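Local coordinates for XAC2610 protein (Xanthomonas axonopodis pv. citri, PDB 4QTQ) that probably acts as an immunity protein that inhibits a peptidoglycan hydrolase connected with a type IV secretion system, and binds a calcium ion, at residues T97-N100 with E105-V108; V55-A60 with Y125-A130. All coordinates share one frame; numbering follows the deposited sequence.

Contact 1: residues T97-N100 with E105-V108; sequences TDIN and EDVV. With CA (calcium ion), chain B.
Thr-97 and Asp-106 form an antiparallel hydrogen-bonded pair at the mouth of a tight calcium loop, their CA atoms 5.3 Å apart. Thr-97 N donates to Asp-106 O at 3.1 Å and Asp-106 N returns a bond to Thr-97 O at 2.8 Å. Beyond the pair, 98-100 turns away while 106-108 runs on as strand, the segments' end-to-end directions differing by 103°. Asp-98, Asn-100 and Asp-102, followed by Gly-103, fit the DxDxDG pattern with asparagine in the second position, a loop known from EF hands and some beta-propellers. Asp-106 binds the calcium through both OD1 and OD2, each at 2.6 Å. OD2 also accepts the backbone N of Ile-99 at 2.7 Å through its anti lone pair (N-H...O 157°); this and the two metal bonds help hold the carboxylate's rotation. From the other segment Asp-98 OD1 reaches the metal at 2.3 Å, brought there by a first torsion of -177° that sets CG anti to the backbone N; its OD2 takes the N-H of Gly-103. Asp-98 OD1 and Asp-106 OD2 lie 3.2 Å apart, like charges whose closeness the calcium presumably offsets. Asn-100, Asp-102, the carbonyl of His-104 and a water complete the shell. Ile-99 CD1 meets Val-108 CG2 at 3.7 Å, the side chains crossing at about a right angle. Strand 106-112 is flanked by 94-97 and 121-128, and Val-124 of the latter touches Ile-99.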
ATOM      1  N   THR A  97       0.198   0.429  -9.496  1.00 39.48           N
ATOM      2  CA  THR A  97       0.522  -0.984  -9.512  1.00 39.43           C
ATOM      3  C   THR A  97      -0.787  -1.758  -9.619  1.00 38.83           C
ATOM      4  O   THR A  97      -1.793  -1.362  -9.023  1.00 37.94           O
ATOM      5  CB  THR A  97       1.283  -1.391  -8.228  1.00 39.14           C
ATOM      6  OG1 THR A  97       1.777  -2.723  -8.360  1.00 39.54           O
ATOM      7  CG2 THR A  97       0.378  -1.314  -6.980  1.00 38.50           C
ATOM      8  N   ASP A  98      -0.785  -2.834 -10.403  1.00 39.93           N
ATOM      9  CA  ASP A  98      -1.984  -3.657 -10.571  1.00 39.89           C
ATOM     10  C   ASP A  98      -1.972  -4.676  -9.469  1.00 39.46           C
ATOM     11  O   ASP A  98      -1.177  -5.601  -9.481  1.00 40.48           O
ATOM     12  CB  ASP A  98      -2.002  -4.355 -11.937  1.00 41.69           C
ATOM     13  CG  ASP A  98      -3.276  -5.166 -12.178  1.00 42.41           C
ATOM     14  OD1 ASP A  98      -4.329  -4.883 -11.543  1.00 40.42           O
ATOM     15  OD2 ASP A  98      -3.214  -6.089 -13.026  1.00 43.86           O
ATOM     16  N   ILE A  99      -2.846  -4.491  -8.497  1.00 39.26           N
ATOM     17  CA  ILE A  99      -2.865  -5.341  -7.317  1.00 40.59           C
ATOM     18  C   ILE A  99      -3.672  -6.602  -7.606  1.00 42.83           C
ATOM     19  O   ILE A  99      -3.273  -7.696  -7.209  1.00 43.74           O
ATOM     20  CB  ILE A  99      -3.429  -4.577  -6.092  1.00 40.20           C
ATOM     21  CG1 ILE A  99      -2.465  -3.437  -5.713  1.00 39.97           C
ATOM     22  CG2 ILE A  99      -3.644  -5.514  -4.906  1.00 41.20           C
ATOM     23  CD1 ILE A  99      -2.980  -2.483  -4.660  1.00 40.25           C
ATOM     24  N   ASN A 100      -4.788  -6.454  -8.312  1.00 43.80           N
ATOM     25  CA  ASN A 100      -5.694  -7.585  -8.524  1.00 46.77           C
ATOM     26  C   ASN A 100      -5.524  -8.343  -9.851  1.00 48.89           C
ATOM     27  O   ASN A 100      -6.353  -9.187 -10.186  1.00 52.00           O
ATOM     28  CB  ASN A 100      -7.157  -7.160  -8.308  1.00 45.90           C
ATOM     29  CG  ASN A 100      -7.617  -6.082  -9.263  1.00 44.10           C
ATOM     30  OD1 ASN A 100      -6.834  -5.491 -10.014  1.00 42.79           O
ATOM     31  ND2 ASN A 100      -8.900  -5.800  -9.216  1.00 44.11           N
ATOM     32  N   GLU A 105      -3.806  -0.684 -13.805  1.00 43.99           N
ATOM     33  CA  GLU A 105      -3.155  -0.234 -12.593  1.00 41.94           C
ATOM     34  C   GLU A 105      -4.182   0.280 -11.596  1.00 38.61           C
ATOM     35  O   GLU A 105      -5.204   0.882 -11.958  1.00 36.87           O
ATOM     36  CB  GLU A 105      -2.127   0.865 -12.837  1.00 43.26           C
ATOM     37  CG  GLU A 105      -0.795   0.376 -13.355  1.00 44.93           C
ATOM     38  CD  GLU A 105      -0.754   0.391 -14.856  1.00 47.31           C
ATOM     39  OE1 GLU A 105      -1.841   0.336 -15.481  0.70 46.72           O
ATOM     40  OE2 GLU A 105       0.362   0.459 -15.408  1.00 49.66           O
ATOM     41  N   ASP A 106      -3.883  -0.009 -10.340  1.00 37.31           N
ATOM     42  CA  ASP A 106      -4.598   0.496  -9.201  1.00 35.52           C
ATOM     43  C   ASP A 106      -3.688   1.515  -8.517  1.00 35.47           C
ATOM     44  O   ASP A 106      -2.564   1.752  -8.960  1.00 36.00           O
ATOM     45  CB  ASP A 106      -4.927  -0.675  -8.285  1.00 35.70           C
ATOM     46  CG  ASP A 106      -5.578  -1.823  -9.040  1.00 36.18           C
ATOM     47  OD1 ASP A 106      -6.645  -1.598  -9.665  1.00 36.21           O
ATOM     48  OD2 ASP A 106      -5.024  -2.944  -9.035  1.00 36.80           O
ATOM     49  N   VAL A 107      -4.164   2.121  -7.431  1.00 33.84           N
ATOM     50  CA  VAL A 107      -3.436   3.212  -6.809  1.00 33.53           C
ATOM     51  C   VAL A 107      -3.344   3.012  -5.295  1.00 32.75           C
ATOM     52  O   VAL A 107      -4.324   2.619  -4.638  1.00 31.74           O
ATOM     53  CB  VAL A 107      -4.068   4.587  -7.144  1.00 33.24           C
ATOM     54  CG1 VAL A 107      -3.291   5.725  -6.481  1.00 33.59           C
ATOM     55  CG2 VAL A 107      -4.126   4.784  -8.642  1.00 34.16           C
ATOM     56  N   VAL A 108      -2.146   3.255  -4.774  1.00 32.65           N
ATOM     57  CA  VAL A 108      -1.862   3.124  -3.352  1.00 32.37           C
ATOM     58  C   VAL A 108      -1.262   4.436  -2.878  1.00 32.15           C
ATOM     59  O   VAL A 108      -0.316   4.961  -3.474  1.00 32.42           O
ATOM     60  CB  VAL A 108      -0.880   1.964  -3.064  1.00 33.01           C
ATOM     61  CG1 VAL A 108      -0.580   1.880  -1.576  1.00 33.89           C
ATOM     62  CG2 VAL A 108      -1.419   0.647  -3.579  1.00 33.44           C
TER
HETATM   63 CA    CA B 301      -6.257  -3.586 -11.250  1.00 41.14          CA
HETATM   64  O   HOH W   1      -8.482  -3.026 -11.508  1.00 36.24           O

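Contact 2: residues V55-A60 with Y125-A130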
ATOM      1  N   VAL A  55      -5.464  11.249 -11.012  1.00 36.83           N
ATOM      2  CA  VAL A  55      -4.786  10.254 -11.854  1.00 36.15           C
ATOM      3  C   VAL A  55      -5.486  10.176 -13.215  1.00 36.15           C
ATOM      4  O   VAL A  55      -6.710   9.980 -13.290  1.00 36.85           O
ATOM      5  CB  VAL A  55      -4.805   8.858 -11.188  1.00 35.94           C
ATOM      6  CG1 VAL A  55      -4.060   7.836 -12.037  1.00 36.73           C
ATOM      7  CG2 VAL A  55      -4.222   8.918  -9.782  1.00 36.24           C
ATOM      8  N   THR A  56      -4.708  10.326 -14.283  1.00 35.57           N
ATOM      9  CA  THR A  56      -5.217  10.247 -15.639  1.00 35.44           C
ATOM     10  C   THR A  56      -4.542   9.097 -16.372  1.00 36.43           C
ATOM     11  O   THR A  56      -3.406   9.227 -16.820  1.00 36.93           O
ATOM     12  CB  THR A  56      -4.932  11.540 -16.429  1.00 36.05           C
ATOM     13  OG1 THR A  56      -5.363  12.690 -15.682  1.00 35.99           O
ATOM     14  CG2 THR A  56      -5.636  11.495 -17.792  1.00 35.84           C
ATOM     15  N   PHE A  57      -5.228   7.963 -16.475  1.00 36.50           N
ATOM     16  CA  PHE A  57      -4.720   6.820 -17.238  1.00 38.07           C
ATOM     17  C   PHE A  57      -4.831   7.142 -18.725  1.00 37.84           C
ATOM     18  O   PHE A  57      -5.681   7.943 -19.105  1.00 36.11           O
ATOM     19  CB  PHE A  57      -5.518   5.561 -16.893  1.00 39.27           C
ATOM     20  CG  PHE A  57      -5.396   5.148 -15.438  1.00 39.40           C
ATOM     21  CD1 PHE A  57      -4.222   4.553 -14.968  1.00 41.46           C
ATOM     22  CD2 PHE A  57      -6.436   5.371 -14.543  1.00 38.26           C
ATOM     23  CE1 PHE A  57      -4.094   4.183 -13.634  1.00 42.40           C
ATOM     24  CE2 PHE A  57      -6.317   5.000 -13.210  1.00 39.45           C
ATOM     25  CZ  PHE A  57      -5.144   4.403 -12.755  1.00 41.13           C
ATOM     26  N   PRO A  58      -3.960   6.554 -19.574  1.00 40.03           N
ATOM     27  CA  PRO A  58      -4.043   6.877 -21.007  1.00 40.84           C
ATOM     28  C   PRO A  58      -5.414   6.569 -21.602  1.00 39.76           C
ATOM     29  O   PRO A  58      -5.933   5.462 -21.407  1.00 39.00           O
ATOM     30  CB  PRO A  58      -2.987   5.963 -21.657  1.00 42.50           C
ATOM     31  CG  PRO A  58      -2.112   5.511 -20.562  1.00 43.84           C
ATOM     32  CD  PRO A  58      -2.905   5.569 -19.287  1.00 42.55           C
ATOM     33  N   GLY A  59      -5.983   7.548 -22.301  1.00 40.68           N
ATOM     34  CA  GLY A  59      -7.227   7.375 -23.076  1.00 41.34           C
ATOM     35  C   GLY A  59      -8.488   7.514 -22.236  1.00 42.12           C
ATOM     36  O   GLY A  59      -9.613   7.215 -22.694  1.00 39.96           O
ATOM     37  N   ALA A  60      -8.290   7.990 -21.008  1.00 42.76           N
ATOM     38  CA  ALA A  60      -9.317   7.999 -19.990  1.00 41.30           C
ATOM     39  C   ALA A  60      -9.477   9.383 -19.389  1.00 42.09           C
ATOM     40  O   ALA A  60      -8.575  10.231 -19.430  1.00 41.31           O
ATOM     41  CB  ALA A  60      -8.986   7.005 -18.895  1.00 41.81           C
ATOM     42  N   TYR A 125      -6.789   1.911  -3.593  1.00 33.01           N
ATOM     43  CA  TYR A 125      -7.895   2.115  -4.532  1.00 32.33           C
ATOM     44  C   TYR A 125      -7.742   1.204  -5.760  1.00 32.58           C
ATOM     45  O   TYR A 125      -6.756   1.313  -6.513  1.00 31.68           O
ATOM     46  CB  TYR A 125      -7.956   3.573  -5.010  1.00 33.11           C
ATOM     47  CG  TYR A 125      -7.919   4.620  -3.906  1.00 33.15           C
ATOM     48  CD1 TYR A 125      -6.731   4.921  -3.255  1.00 33.96           C
ATOM     49  CD2 TYR A 125      -9.064   5.308  -3.524  1.00 34.15           C
ATOM     50  CE1 TYR A 125      -6.678   5.864  -2.244  1.00 34.25           C
ATOM     51  CE2 TYR A 125      -9.031   6.261  -2.508  1.00 34.23           C
ATOM     52  CZ  TYR A 125      -7.827   6.527  -1.869  1.00 34.43           C
ATOM     53  OH  TYR A 125      -7.738   7.465  -0.884  1.00 33.91           O
ATOM     54  N   LEU A 126      -8.715   0.313  -5.963  1.00 32.66           N
ATOM     55  CA  LEU A 126      -8.728  -0.552  -7.142  1.00 33.95           C
ATOM     56  C   LEU A 126      -9.498   0.108  -8.284  1.00 34.46           C
ATOM     57  O   LEU A 126     -10.568   0.689  -8.083  1.00 33.75           O
ATOM     58  CB  LEU A 126      -9.347  -1.913  -6.808  1.00 34.35           C
ATOM     59  CG  LEU A 126      -8.635  -2.775  -5.765  1.00 34.57           C
ATOM     60  CD1 LEU A 126      -9.347  -4.108  -5.653  1.00 35.52           C
ATOM     61  CD2 LEU A 126      -7.171  -2.993  -6.123  1.00 35.14           C
ATOM     62  N   PHE A 127      -8.958   0.014  -9.491  1.00 37.24           N
ATOM     63  CA  PHE A 127      -9.684   0.479 -10.642  1.00 39.21           C
ATOM     64  C   PHE A 127     -10.873  -0.449 -10.878  1.00 42.65           C
ATOM     65  O   PHE A 127     -10.711  -1.660 -10.995  1.00 41.37           O
ATOM     66  CB  PHE A 127      -8.802   0.515 -11.890  1.00 39.43           C
ATOM     67  CG  PHE A 127      -9.452   1.197 -13.043  1.00 41.12           C
ATOM     68  CD1 PHE A 127      -9.602   2.576 -13.045  1.00 41.14           C
ATOM     69  CD2 PHE A 127      -9.944   0.467 -14.117  1.00 43.77           C
ATOM     70  CE1 PHE A 127     -10.222   3.215 -14.101  1.00 43.94           C
ATOM     71  CE2 PHE A 127     -10.559   1.101 -15.181  1.00 46.76           C
ATOM     72  CZ  PHE A 127     -10.690   2.477 -15.179  1.00 46.66           C
ATOM     73  N   ASP A 128     -12.067   0.129 -10.903  1.00 46.48           N
ATOM     74  CA  ASP A 128     -13.279  -0.637 -11.114  1.00 51.93           C
ATOM     75  C   ASP A 128     -13.656  -0.451 -12.571  1.00 54.65           C
ATOM     76  O   ASP A 128     -14.127   0.616 -12.964  1.00 56.01           O
ATOM     77  CB  ASP A 128     -14.382  -0.145 -10.179  1.00 54.87           C
ATOM     78  CG  ASP A 128     -15.528  -1.126 -10.058  1.00 60.53           C
ATOM     79  OD1 ASP A 128     -16.170  -1.432 -11.085  1.00 64.45           O
ATOM     80  OD2 ASP A 128     -15.787  -1.586  -8.925  1.00 62.41           O
ATOM     81  N   ALA A 129     -13.419  -1.495 -13.364  1.00 57.04           N
ATOM     82  CA  ALA A 129     -13.596  -1.461 -14.820  1.00 61.45           C
ATOM     83  C   ALA A 129     -15.014  -1.071 -15.262  1.00 65.67           C
ATOM     84  O   ALA A 129     -15.194  -0.434 -16.306  1.00 65.85           O
ATOM     85  CB  ALA A 129     -13.216  -2.810 -15.418  1.00 63.13           C
ATOM     86  N   ALA A 130     -16.006  -1.458 -14.459  1.00 67.99           N
ATOM     87  CA  ALA A 130     -17.405  -1.133 -14.736  1.00 74.17           C
ATOM     88  C   ALA A 130     -17.643   0.360 -14.590  1.00 72.16           C
ATOM     89  O   ALA A 130     -18.135   1.015 -15.510  1.00 75.11           O
ATOM     90  CB  ALA A 130     -18.323  -1.906 -13.793  1.00 76.68           C
TER
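The backbones stay well apart, the CA atoms of Phe-57 and Phe-127, the nearest pair, being 10.4 Å from each other, and no hydrogen bond links the two segments. The entire contact is a pair of aromatic side chains reaching from two sheets of a fold consistent with a beta-sandwich: Phe-57 follows the end of strand 52-56 in a four-stranded antiparallel sheet, and Phe-127 lies near the end of strand 121-128 in a mixed sheet. Just after its strand the chain reverses in a type II turn from Phe-57 to Ala-60, closed by Ala-60 N donating to Phe-57 O at 3.2 Å; Gly-59 provides the positive phi (84°) that the turn requires. The turn thus begins at the very residue whose side chain sets out toward the other segment.

The two side chains slide past each other in opposite directions, and the rings meet obliquely. Their planes stand 72° apart with centroids at 5.6 Å, and the closest approach is between Phe-57 CE2 and Phe-127 CD1, at 4.1 Å. Phe-127 gets there with CG swung anti to its own nitrogen (chi1 -171°), whereas the ring of Phe-57 leaves its backbone on the side of the nitrogen.

The imidazole of His-104, whose carbonyl binds calcium, joins the group: it stacks on Phe-127 and meets Phe-57 edge-to-face. The apolar cluster thus lies beside the metal site, the nearest side-chain atom of Phe-127, CB, being about 5 Å from the calcium. Leu-134, on strand 133-136, touches both phenylalanines. Over one face of the Phe-57 ring sits Val-55 CG1, 3.7 Å above the plane and offset toward the rim.

How the contacts relate
Followed from the N terminus, the chain first passes the end of strand 52-56 and the turn at 57-60, together the opening half of contact 2. It then crosses to the mixed sheet, where strand 94-97 runs into the calcium loop, and contact 1 closes this short excursion with four residues between its segments. Strand 106-112 leads on to its antiparallel neighbour 121-128, whose end completes contact 2, so the small loop lies wholly within the long one. The contacts also touch: Val-107 O and Tyr-125 N join the neighbouring strands at 2.8 Å, and calcium-bound Asp-106 OD1 accepts a hydrogen bond from Phe-127 N at 2.8 Å, tying the metal site to the junction between the two sheets.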